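Local coordinates for 3-polyprenyl-4-hydroxybenzoate decarboxylase and related decarboxylases (Pelotomaculum thermopropionicum SI, PDB 6H6V), which is a prenylated-FMN-dependent UbiD-family enzyme, HmfF, that carboxylates 2-furoic acid to 2,5-furandicarboxylic acid and probably runs the reverse decarboxylation, at residues R152-G157 / E252-F257; E345-I350 / G389-I394; E359-V364 / G410-M415. All coordinates share one frame; numbering follows the deposited sequence.

Contact 1: residues R152-G157 / E252-F257. With FMN (flavin mononucleotide), chain B.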
loop_
_atom_site.group_PDB
_atom_site.type_symbol
_atom_site.label_atom_id
_atom_site.label_comp_id
_atom_site.label_asym_id
_atom_site.label_seq_id
_atom_site.Cartn_x
_atom_site.Cartn_y
_atom_site.Cartn_z
ATOM N N ARG F 152 2.326 0.642 -42.199
ATOM C CA ARG F 152 1.402 -0.284 -42.839
ATOM C C ARG F 152 0.596 0.446 -43.919
ATOM O O ARG F 152 0.225 1.617 -43.754
ATOM C CB ARG F 152 0.486 -0.952 -41.818
ATOM C CG ARG F 152 -0.625 -0.085 -41.252
ATOM C CD ARG F 152 -1.442 -0.890 -40.268
ATOM N NE ARG F 152 -2.600 -0.141 -39.808
ATOM C CZ ARG F 152 -3.040 -0.075 -38.553
ATOM N NH1 ARG F 152 -2.413 -0.683 -37.544
ATOM N NH2 ARG F 152 -4.114 0.662 -38.300
ATOM N N LEU F 153 0.366 -0.238 -45.035
ATOM C CA LEU F 153 -0.289 0.359 -46.190
ATOM C C LEU F 153 -1.377 -0.582 -46.642
ATOM O O LEU F 153 -1.095 -1.658 -47.175
ATOM C CB LEU F 153 0.721 0.602 -47.308
ATOM C CG LEU F 153 1.909 1.480 -46.906
ATOM C CD1 LEU F 153 3.092 1.282 -47.832
ATOM C CD2 LEU F 153 1.486 2.939 -46.869
ATOM N N GLN F 154 -2.619 -0.196 -46.372
ATOM C CA GLN F 154 -3.779 -0.919 -46.876
ATOM C C GLN F 154 -3.943 -0.625 -48.365
ATOM O O GLN F 154 -3.924 0.538 -48.770
ATOM C CB GLN F 154 -5.042 -0.471 -46.154
ATOM C CG GLN F 154 -6.210 -1.408 -46.389
ATOM C CD GLN F 154 -7.479 -0.947 -45.711
ATOM O OE1 GLN F 154 -7.477 -0.014 -44.890
ATOM N NE2 GLN F 154 -8.580 -1.599 -46.049
ATOM N N VAL F 155 -4.115 -1.670 -49.166
ATOM C CA VAL F 155 -4.446 -1.503 -50.577
ATOM C C VAL F 155 -5.951 -1.217 -50.668
ATOM O O VAL F 155 -6.765 -2.109 -50.424
ATOM C CB VAL F 155 -4.055 -2.751 -51.397
ATOM C CG1 VAL F 155 -4.392 -2.543 -52.866
ATOM C CG2 VAL F 155 -2.565 -3.067 -51.231
ATOM N N THR F 156 -6.306 0.038 -50.959
ATOM C CA THR F 156 -7.713 0.479 -51.071
ATOM C C THR F 156 -8.161 0.741 -52.522
ATOM O O THR F 156 -9.316 1.078 -52.766
ATOM C CB THR F 156 -7.970 1.757 -50.231
ATOM O OG1 THR F 156 -7.077 2.797 -50.644
ATOM C CG2 THR F 156 -7.784 1.477 -48.749
ATOM N N GLY F 157 -7.243 0.586 -53.472
ATOM C CA GLY F 157 -7.549 0.725 -54.889
ATOM C C GLY F 157 -6.380 0.296 -55.761
ATOM O O GLY F 157 -5.332 -0.109 -55.250
ATOM N N GLU F 252 -9.498 8.786 -45.381
ATOM C CA GLU F 252 -10.346 7.639 -45.702
ATOM C C GLU F 252 -10.110 6.550 -44.664
ATOM O O GLU F 252 -9.022 6.440 -44.090
ATOM C CB GLU F 252 -10.051 7.125 -47.116
ATOM C CG GLU F 252 -10.391 8.142 -48.206
ATOM C CD GLU F 252 -9.999 7.716 -49.622
ATOM O OE1 GLU F 252 -9.519 6.574 -49.841
ATOM O OE2 GLU F 252 -10.162 8.554 -50.535
ATOM N N VAL F 253 -11.141 5.749 -44.428
ATOM C CA VAL F 253 -11.117 4.723 -43.392
ATOM C C VAL F 253 -10.033 3.676 -43.704
ATOM O O VAL F 253 -10.042 3.054 -44.757
ATOM C CB VAL F 253 -12.520 4.082 -43.202
ATOM C CG1 VAL F 253 -12.459 2.830 -42.331
ATOM C CG2 VAL F 253 -13.483 5.100 -42.598
ATOM N N GLU F 254 -9.086 3.524 -42.778
ATOM C CA GLU F 254 -8.021 2.524 -42.858
ATOM C C GLU F 254 -8.194 1.559 -41.701
ATOM O O GLU F 254 -8.545 1.975 -40.595
ATOM C CB GLU F 254 -6.653 3.202 -42.777
ATOM C CG GLU F 254 -5.449 2.277 -42.935
ATOM C CD GLU F 254 -4.977 1.626 -41.631
ATOM O OE1 GLU F 254 -4.410 0.510 -41.679
ATOM O OE2 GLU F 254 -5.159 2.213 -40.547
ATOM N N GLY F 255 -7.933 0.283 -41.955
ATOM C CA GLY F 255 -8.043 -0.744 -40.928
ATOM C C GLY F 255 -9.447 -1.284 -40.770
ATOM O O GLY F 255 -10.345 -0.867 -41.495
ATOM N N PRO F 256 -9.664 -2.204 -39.830
ATOM C CA PRO F 256 -8.656 -2.658 -38.859
ATOM C C PRO F 256 -7.544 -3.559 -39.418
ATOM O O PRO F 256 -7.603 -3.997 -40.564
ATOM C CB PRO F 256 -9.497 -3.426 -37.830
ATOM C CG PRO F 256 -10.673 -3.927 -38.597
ATOM C CD PRO F 256 -10.892 -3.017 -39.778
ATOM N N PHE F 257 -6.547 -3.825 -38.583
ATOM C CA PHE F 257 -5.364 -4.589 -38.981
ATOM C C PHE F 257 -4.777 -5.275 -37.750
ATOM O O PHE F 257 -4.677 -4.657 -36.684
ATOM C CB PHE F 257 -4.343 -3.628 -39.582
ATOM C CG PHE F 257 -3.073 -4.286 -40.037
ATOM C CD1 PHE F 257 -3.061 -5.082 -41.174
ATOM C CD2 PHE F 257 -1.876 -4.100 -39.330
ATOM C CE1 PHE F 257 -1.884 -5.681 -41.609
ATOM C CE2 PHE F 257 -0.698 -4.699 -39.762
ATOM C CZ PHE F 257 -0.698 -5.488 -40.896
HETATM N N1 FMN B . 4.563 3.225 -37.462
HETATM C C2 FMN B . 3.382 3.777 -37.824
HETATM O O2 FMN B . 3.174 4.975 -37.512
HETATM N N3 FMN B . 2.437 3.086 -38.508
HETATM C C4 FMN B . 2.606 1.811 -38.885
HETATM O O4 FMN B . 1.748 1.165 -39.542
HETATM C C4A FMN B . 3.874 1.181 -38.511
HETATM N N5 FMN B . 4.105 -0.067 -38.858
HETATM C C5A FMN B . 5.256 -0.651 -38.541
HETATM C C6 FMN B . 5.403 -1.952 -38.957
HETATM C C7 FMN B . 6.564 -2.625 -38.671
HETATM C C7M FMN B . 6.571 -4.021 -39.210
HETATM C C8 FMN B . 7.680 -1.949 -37.899
HETATM C C8M FMN B . 8.982 -2.614 -37.517
HETATM C C9 FMN B . 7.511 -0.632 -37.490
HETATM C C9A FMN B . 6.328 0.057 -37.780
HETATM N N10 FMN B . 6.086 1.395 -37.411
HETATM C C10 FMN B . 4.857 1.957 -37.759
HETATM C "C1'" FMN B . 7.022 2.186 -36.603
HETATM C "C2'" FMN B . 7.891 3.206 -37.292
HETATM O "O2'" FMN B . 8.359 2.817 -38.592
HETATM C "C3'" FMN B . 9.076 3.324 -36.377
HETATM O "O3'" FMN B . 8.665 3.513 -35.035
HETATM C "C4'" FMN B . 9.970 4.436 -36.818
HETATM O "O4'" FMN B . 11.109 4.336 -35.927
HETATM C "C5'" FMN B . 9.282 5.823 -36.848
HETATM O "O5'" FMN B . 10.265 6.838 -36.550
HETATM P P FMN B . 10.590 8.238 -37.295
HETATM O O1P FMN B . 9.214 8.849 -37.405
HETATM O O2P FMN B . 11.634 8.871 -36.390
HETATM O O3P FMN B . 11.187 7.881 -38.628
#

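Contact 2: residues E345-I350 / G389-I394. With CA (calcium ion), chain C.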
loop_
_atom_site.group_PDB
_atom_site.type_symbol
_atom_site.label_atom_id
_atom_site.label_comp_id
_atom_site.label_asym_id
_atom_site.label_seq_id
_atom_site.Cartn_x
_atom_site.Cartn_y
_atom_site.Cartn_z
ATOM N N GLU F 345 20.291 -0.535 -6.144
ATOM C CA GLU F 345 20.504 -0.227 -7.564
ATOM C C GLU F 345 19.423 -0.769 -8.492
ATOM O O GLU F 345 19.088 -0.135 -9.480
ATOM C CB GLU F 345 21.877 -0.704 -8.059
ATOM C CG GLU F 345 22.840 0.419 -8.381
ATOM C CD GLU F 345 24.264 -0.045 -8.767
ATOM O OE1 GLU F 345 24.630 -1.219 -8.500
ATOM O OE2 GLU F 345 25.034 0.774 -9.346
ATOM N N ALA F 346 18.886 -1.939 -8.200
ATOM C CA ALA F 346 17.874 -2.512 -9.057
ATOM C C ALA F 346 16.642 -1.632 -9.210
ATOM O O ALA F 346 16.089 -1.560 -10.296
ATOM C CB ALA F 346 17.470 -3.859 -8.524
ATOM N N LYS F 347 16.210 -0.966 -8.141
ATOM C CA LYS F 347 15.042 -0.072 -8.229
ATOM C C LYS F 347 15.322 1.079 -9.205
ATOM O O LYS F 347 14.465 1.455 -10.010
ATOM C CB LYS F 347 14.636 0.527 -6.872
ATOM C CG LYS F 347 14.417 -0.430 -5.707
ATOM C CD LYS F 347 13.239 -1.357 -5.915
ATOM C CE LYS F 347 12.836 -2.096 -4.657
ATOM N NZ LYS F 347 13.971 -2.757 -3.936
ATOM N N ASN F 348 16.541 1.605 -9.151
ATOM C CA ASN F 348 16.943 2.731 -9.987
ATOM C C ASN F 348 17.037 2.282 -11.452
ATOM O O ASN F 348 16.729 3.052 -12.360
ATOM C CB ASN F 348 18.282 3.329 -9.513
ATOM C CG ASN F 348 18.258 3.792 -8.073
ATOM O OD1 ASN F 348 18.469 4.952 -7.813
ATOM N ND2 ASN F 348 18.028 2.898 -7.146
ATOM N N ALA F 349 17.469 1.041 -11.672
ATOM C CA ALA F 349 17.492 0.474 -13.008
ATOM C C ALA F 349 16.094 0.416 -13.582
ATOM O O ALA F 349 15.888 0.759 -14.728
ATOM C CB ALA F 349 18.093 -0.926 -12.986
ATOM N N ILE F 350 15.136 -0.012 -12.767
ATOM C CA ILE F 350 13.737 -0.066 -13.162
ATOM C C ILE F 350 13.200 1.322 -13.538
ATOM O O ILE F 350 12.434 1.455 -14.490
ATOM C CB ILE F 350 12.871 -0.683 -12.044
ATOM C CG1 ILE F 350 13.219 -2.166 -11.865
ATOM C CG2 ILE F 350 11.379 -0.543 -12.364
ATOM C CD1 ILE F 350 12.726 -2.749 -10.550
ATOM N N GLY F 389 6.872 -8.225 -0.939
ATOM C CA GLY F 389 6.682 -7.180 0.051
ATOM C C GLY F 389 7.768 -6.133 0.072
ATOM O O GLY F 389 7.487 -5.008 0.433
ATOM N N ARG F 390 9.000 -6.499 -0.279
ATOM C CA ARG F 390 10.094 -5.530 -0.373
ATOM C C ARG F 390 10.738 -5.384 -1.754
ATOM O O ARG F 390 11.445 -4.434 -1.989
ATOM C CB ARG F 390 11.163 -5.826 0.685
ATOM C CG ARG F 390 11.977 -7.101 0.503
ATOM C CD ARG F 390 12.239 -7.814 1.813
ATOM N NE ARG F 390 10.966 -8.091 2.506
ATOM C CZ ARG F 390 10.833 -8.337 3.821
ATOM N NH1 ARG F 390 11.900 -8.379 4.650
ATOM N NH2 ARG F 390 9.607 -8.578 4.325
ATOM N N ASP F 391 10.491 -6.306 -2.658
ATOM C CA ASP F 391 11.175 -6.300 -3.941
ATOM C C ASP F 391 10.266 -5.926 -5.135
ATOM O O ASP F 391 10.747 -5.820 -6.261
ATOM C CB ASP F 391 11.854 -7.664 -4.152
ATOM C CG ASP F 391 13.024 -7.926 -3.166
ATOM O OD1 ASP F 391 13.824 -6.988 -2.843
ATOM O OD2 ASP F 391 13.197 -9.107 -2.761
ATOM N N VAL F 392 8.976 -5.695 -4.906
ATOM C CA VAL F 392 8.046 -5.295 -5.966
ATOM C C VAL F 392 7.522 -3.920 -5.672
ATOM O O VAL F 392 7.241 -3.614 -4.543
ATOM C CB VAL F 392 6.844 -6.254 -6.065
ATOM C CG1 VAL F 392 5.791 -5.749 -7.039
ATOM C CG2 VAL F 392 7.306 -7.613 -6.525
ATOM N N PHE F 393 7.385 -3.086 -6.688
ATOM C CA PHE F 393 6.618 -1.848 -6.525
ATOM C C PHE F 393 5.769 -1.548 -7.746
ATOM O O PHE F 393 6.119 -1.895 -8.867
ATOM C CB PHE F 393 7.523 -0.663 -6.182
ATOM C CG PHE F 393 8.383 -0.207 -7.309
ATOM C CD1 PHE F 393 7.916 0.725 -8.210
ATOM C CD2 PHE F 393 9.668 -0.694 -7.454
ATOM C CE1 PHE F 393 8.704 1.170 -9.258
ATOM C CE2 PHE F 393 10.476 -0.266 -8.496
ATOM C CZ PHE F 393 9.993 0.683 -9.402
ATOM N N ILE F 394 4.668 -0.869 -7.488
ATOM C CA ILE F 394 3.613 -0.678 -8.454
ATOM C C ILE F 394 3.354 0.813 -8.496
ATOM O O ILE F 394 3.251 1.433 -7.443
ATOM C CB ILE F 394 2.350 -1.435 -8.015
ATOM C CG1 ILE F 394 2.611 -2.938 -8.059
ATOM C CG2 ILE F 394 1.160 -1.108 -8.896
ATOM C CD1 ILE F 394 1.496 -3.770 -7.444
HETATM CA CA CA C . 15.533 -9.198 -4.435
#

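Contact 3: residues E359-V364 / G410-M415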
loop_
_atom_site.group_PDB
_atom_site.type_symbol
_atom_site.label_atom_id
_atom_site.label_comp_id
_atom_site.label_asym_id
_atom_site.label_seq_id
_atom_site.Cartn_x
_atom_site.Cartn_y
_atom_site.Cartn_z
ATOM N N GLU F 359 6.152 2.700 -23.384
ATOM C CA GLU F 359 5.606 1.377 -23.636
ATOM C C GLU F 359 5.979 0.369 -22.523
ATOM O O GLU F 359 5.220 -0.557 -22.235
ATOM C CB GLU F 359 6.051 0.880 -25.008
ATOM C CG GLU F 359 5.592 1.757 -26.179
ATOM C CD GLU F 359 6.527 1.676 -27.396
ATOM O OE1 GLU F 359 7.781 1.653 -27.249
ATOM O OE2 GLU F 359 6.003 1.638 -28.519
ATOM N N VAL F 360 7.112 0.588 -21.863
ATOM C CA VAL F 360 7.614 -0.357 -20.871
ATOM C C VAL F 360 6.708 -0.366 -19.651
ATOM O O VAL F 360 6.523 0.659 -18.989
ATOM C CB VAL F 360 9.047 -0.031 -20.427
ATOM C CG1 VAL F 360 9.521 -1.028 -19.375
ATOM C CG2 VAL F 360 10.001 -0.044 -21.617
ATOM N N LYS F 361 6.177 -1.543 -19.349
ATOM C CA LYS F 361 5.122 -1.715 -18.365
ATOM C C LYS F 361 5.565 -2.519 -17.135
ATOM O O LYS F 361 5.332 -2.108 -16.003
ATOM C CB LYS F 361 3.969 -2.402 -19.073
ATOM C CG LYS F 361 2.697 -2.508 -18.280
ATOM C CD LYS F 361 1.615 -3.090 -19.167
ATOM C CE LYS F 361 0.324 -3.267 -18.411
ATOM N NZ LYS F 361 -0.692 -3.868 -19.302
ATOM N N HIS F 362 6.180 -3.679 -17.357
ATOM C CA HIS F 362 6.683 -4.532 -16.263
ATOM C C HIS F 362 8.169 -4.763 -16.471
ATOM O O HIS F 362 8.616 -4.955 -17.594
ATOM C CB HIS F 362 5.936 -5.857 -16.206
ATOM C CG HIS F 362 4.449 -5.699 -16.166
ATOM N ND1 HIS F 362 3.594 -6.469 -16.927
ATOM C CD2 HIS F 362 3.668 -4.827 -15.495
ATOM C CE1 HIS F 362 2.349 -6.076 -16.707
ATOM N NE2 HIS F 362 2.366 -5.086 -15.835
ATOM N N VAL F 363 8.939 -4.699 -15.405
ATOM C CA VAL F 363 10.377 -4.796 -15.517
ATOM C C VAL F 363 10.864 -5.699 -14.412
ATOM O O VAL F 363 10.439 -5.526 -13.263
ATOM C CB VAL F 363 11.037 -3.437 -15.317
ATOM C CG1 VAL F 363 12.550 -3.564 -15.384
ATOM C CG2 VAL F 363 10.525 -2.453 -16.350
ATOM N N VAL F 364 11.749 -6.643 -14.743
ATOM C CA VAL F 364 12.425 -7.428 -13.716
ATOM C C VAL F 364 13.931 -7.257 -13.866
ATOM O O VAL F 364 14.447 -7.198 -14.974
ATOM C CB VAL F 364 11.942 -8.909 -13.613
ATOM C CG1 VAL F 364 11.070 -9.303 -14.774
ATOM C CG2 VAL F 364 13.099 -9.888 -13.420
ATOM N N GLY F 410 -4.771 4.694 -22.960
ATOM C CA GLY F 410 -3.332 4.987 -22.908
ATOM C C GLY F 410 -2.710 5.178 -21.514
ATOM O O GLY F 410 -1.490 5.217 -21.393
ATOM N N VAL F 411 -3.524 5.329 -20.476
ATOM C CA VAL F 411 -3.044 5.378 -19.090
ATOM C C VAL F 411 -2.860 3.958 -18.577
ATOM O O VAL F 411 -3.737 3.126 -18.740
ATOM C CB VAL F 411 -4.032 6.149 -18.191
ATOM C CG1 VAL F 411 -3.625 6.116 -16.739
ATOM C CG2 VAL F 411 -4.122 7.594 -18.655
ATOM N N SER F 412 -1.724 3.682 -17.948
ATOM C CA SER F 412 -1.386 2.329 -17.539
ATOM C C SER F 412 -0.629 2.313 -16.231
ATOM O O SER F 412 0.151 3.205 -15.944
ATOM C CB SER F 412 -0.536 1.659 -18.627
ATOM O OG SER F 412 -0.135 0.344 -18.263
ATOM N N ASP F 413 -0.831 1.252 -15.465
ATOM C CA ASP F 413 -0.082 1.017 -14.250
ATOM C C ASP F 413 1.241 0.358 -14.649
ATOM O O ASP F 413 1.355 -0.213 -15.745
ATOM C CB ASP F 413 -0.887 0.115 -13.309
ATOM C CG ASP F 413 -2.252 0.728 -12.910
ATOM O OD1 ASP F 413 -2.417 1.970 -12.960
ATOM O OD2 ASP F 413 -3.159 -0.022 -12.506
ATOM N N LYS F 414 2.242 0.461 -13.778
ATOM C CA LYS F 414 3.585 -0.036 -14.060
ATOM C C LYS F 414 4.038 -0.873 -12.884
ATOM O O LYS F 414 3.610 -0.627 -11.738
ATOM C CB LYS F 414 4.580 1.104 -14.217
ATOM C CG LYS F 414 4.219 2.192 -15.222
ATOM C CD LYS F 414 4.527 1.834 -16.647
ATOM C CE LYS F 414 4.172 2.960 -17.594
ATOM N NZ LYS F 414 4.091 2.450 -18.996
HETATM N N MSE F 415 4.923 -1.832 -13.139
HETATM C CA MSE F 415 5.433 -2.653 -12.065
HETATM C C MSE F 415 6.876 -2.996 -12.238
HETATM O O MSE F 415 7.321 -3.314 -13.338
HETATM C CB MSE F 415 4.627 -3.924 -11.988
HETATM C CG MSE F 415 5.043 -4.736 -10.768
HETATM SE SE MSE F 415 3.852 -6.289 -10.565
HETATM C CE MSE F 415 3.755 -7.049 -12.415
HETATM O O HOH W 1 0.546 -3.152 -15.001
#

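Contact 1: residues R152-G157 / E252-F257
Arg-152 takes hold of Glu-254 side-on, using NE and one terminal nitrogen, each on its own carboxylate oxygen. Arg-152 NE reaches Glu-254 OE1 at 2.7 Å, coming from the syn side but tilted out of the carboxylate plane, while Arg-152 NH2 meets the syn lone pair of Glu-254 OE2 at 2.9 Å in a nearly straight bond. Phe-257 lays its CB over one face of the guanidinium, and its ring atom CD2 touches Arg-152 CD. Nearby, Gln-154 OE1 accepts a hydrogen bond from the backbone N of Gly-255 at 3.0 Å, the donor standing above the amide's carbonyl plane; this holds the backbone where strand 252-258 is interrupted, just before the cis peptide bond to Pro-256.

Glu-254 OE1 is also hydrogen-bonded to Tyr-130 OH, OE2 forms a salt bridge with Arg-270, and Glu-259 takes the other end of the arginine at NH1. Arg-152 also gives its backbone N to FMN O4 at 2.8 Å, and with chi1 at 74° its side chain passes CG close to that same oxygen. A methionine in its place would probably leave Glu-259 without this partner and Glu-254 less firmly held, by Tyr-130 and Arg-270. The arrangement matches the Glu-Arg-Glu network beside the flavin that is characteristic of UbiD enzymes.

Contact 2: residues E345-I350 / G389-I394
Asp-391, whose OD1 lies 4.4 Å from Lys-347 NZ, has its other oxygen, OD2, gripped twice: it binds the calcium ion at 2.9 Å and accepts a hydrogen bond from the backbone N of Gln-387. The main-chain oxygens of Arg-385, Asp-418 and Thr-420 supply the calcium's other protein ligands. Lys-347 comes up beside this site without forming a salt bridge to Asp-391, though at that separation the opposite charges probably still attract. Its chain bends at chi2 (-65°) and again at chi4, which carries NZ towards Arg-390 O; a weak hydrogen bond from NZ goes to Asp-397 O of the third subunit.

Away from the charged end the contact is apolar. The chi1 rotation of Phe-393, 71°, turns its ring toward Lys-347 and Ile-350, which it meets obliquely. The ring's CZ touches Ile-350 CG2 at 3.5 Å, and CE2 lies 3.9 Å from both Ile-350 CD1 and Lys-347 CD. Helix 345-356 thus packs against the junction where helix 388-391 gives way to strand 392-399, outermost of its sheet within this chain. Ile-350 also rests on Val-363 and Val-365 of strand 362-367, and Phe-393 on Val-395 of the third subunit.

Contact 3: residues E359-V364 / G410-M415
Met-415 pairs with His-362 in a parallel bridge: Met-415 N donates to Lys-361 O at 2.9 Å, and Met-415 O accepts a bond from Val-363 N at 3.0 Å. The two bonds straddle His-362, and His-362 CA lies 4.8 Å from Met-415 CA. Next to the bridge, the side chain of Lys-414 bends at chi2 (-81°), and Lys-414 NZ reaches Val-360 O at 3.0 Å from well above the carbonyl plane. The same amine also donates to the backbone oxygens of Ser-358 and Met-399, so three carbonyls hold it.

The His-362 ring is sandwiched. On one face sits the CE methyl of Met-415, modelled as selenomethionine, in a CH-pi contact 4.1 Å from the ring centroid; on the opposite face, towards the rim, lies CG of Lys-361. A water in the ring plane meets His-362 NE2 at 2.8 Å and gives a weak bond to Asp-413 O, while ND1 pairs with NE2 of His-333 on the neighbouring strand.

Lys-361 runs out fully extended past Ser-412, its CE 3.6 Å from Ser-412 OG. Its NZ then meets Asp-404 and Ser-406, along with Ala-383 O and Cys-386 O of the second subunit.

Chemically, two buried lysines are each wrapped in oxygens, which would probably keep both protonated; with bonds at both nitrogens and cover on both faces, the histidine ring has little freedom to turn.

How the contacts relate
From the N terminus, contact 1 comes first: it ties strand 146-157 to strand 252-258, closing a loop of about 95 residues within the flavin-binding part of the chain. Contacts 2 and 3 follow and cross, their segments alternating as 345-350, 359-364, 389-394 and 410-415. Contact 3 joins strands 362-367 and 411-418 inside the C-terminal sheet, and contact 2 sets helix 345-356 against strand 392-399 of that sheet. The two touch where Phe-393 O meets Met-415 CG and where Val-392 packs on Met-415, and both meet the second subunit. Contact 1 stays apart, its nearest atoms about 13 Å from contact 3 and 28 Å from contact 2.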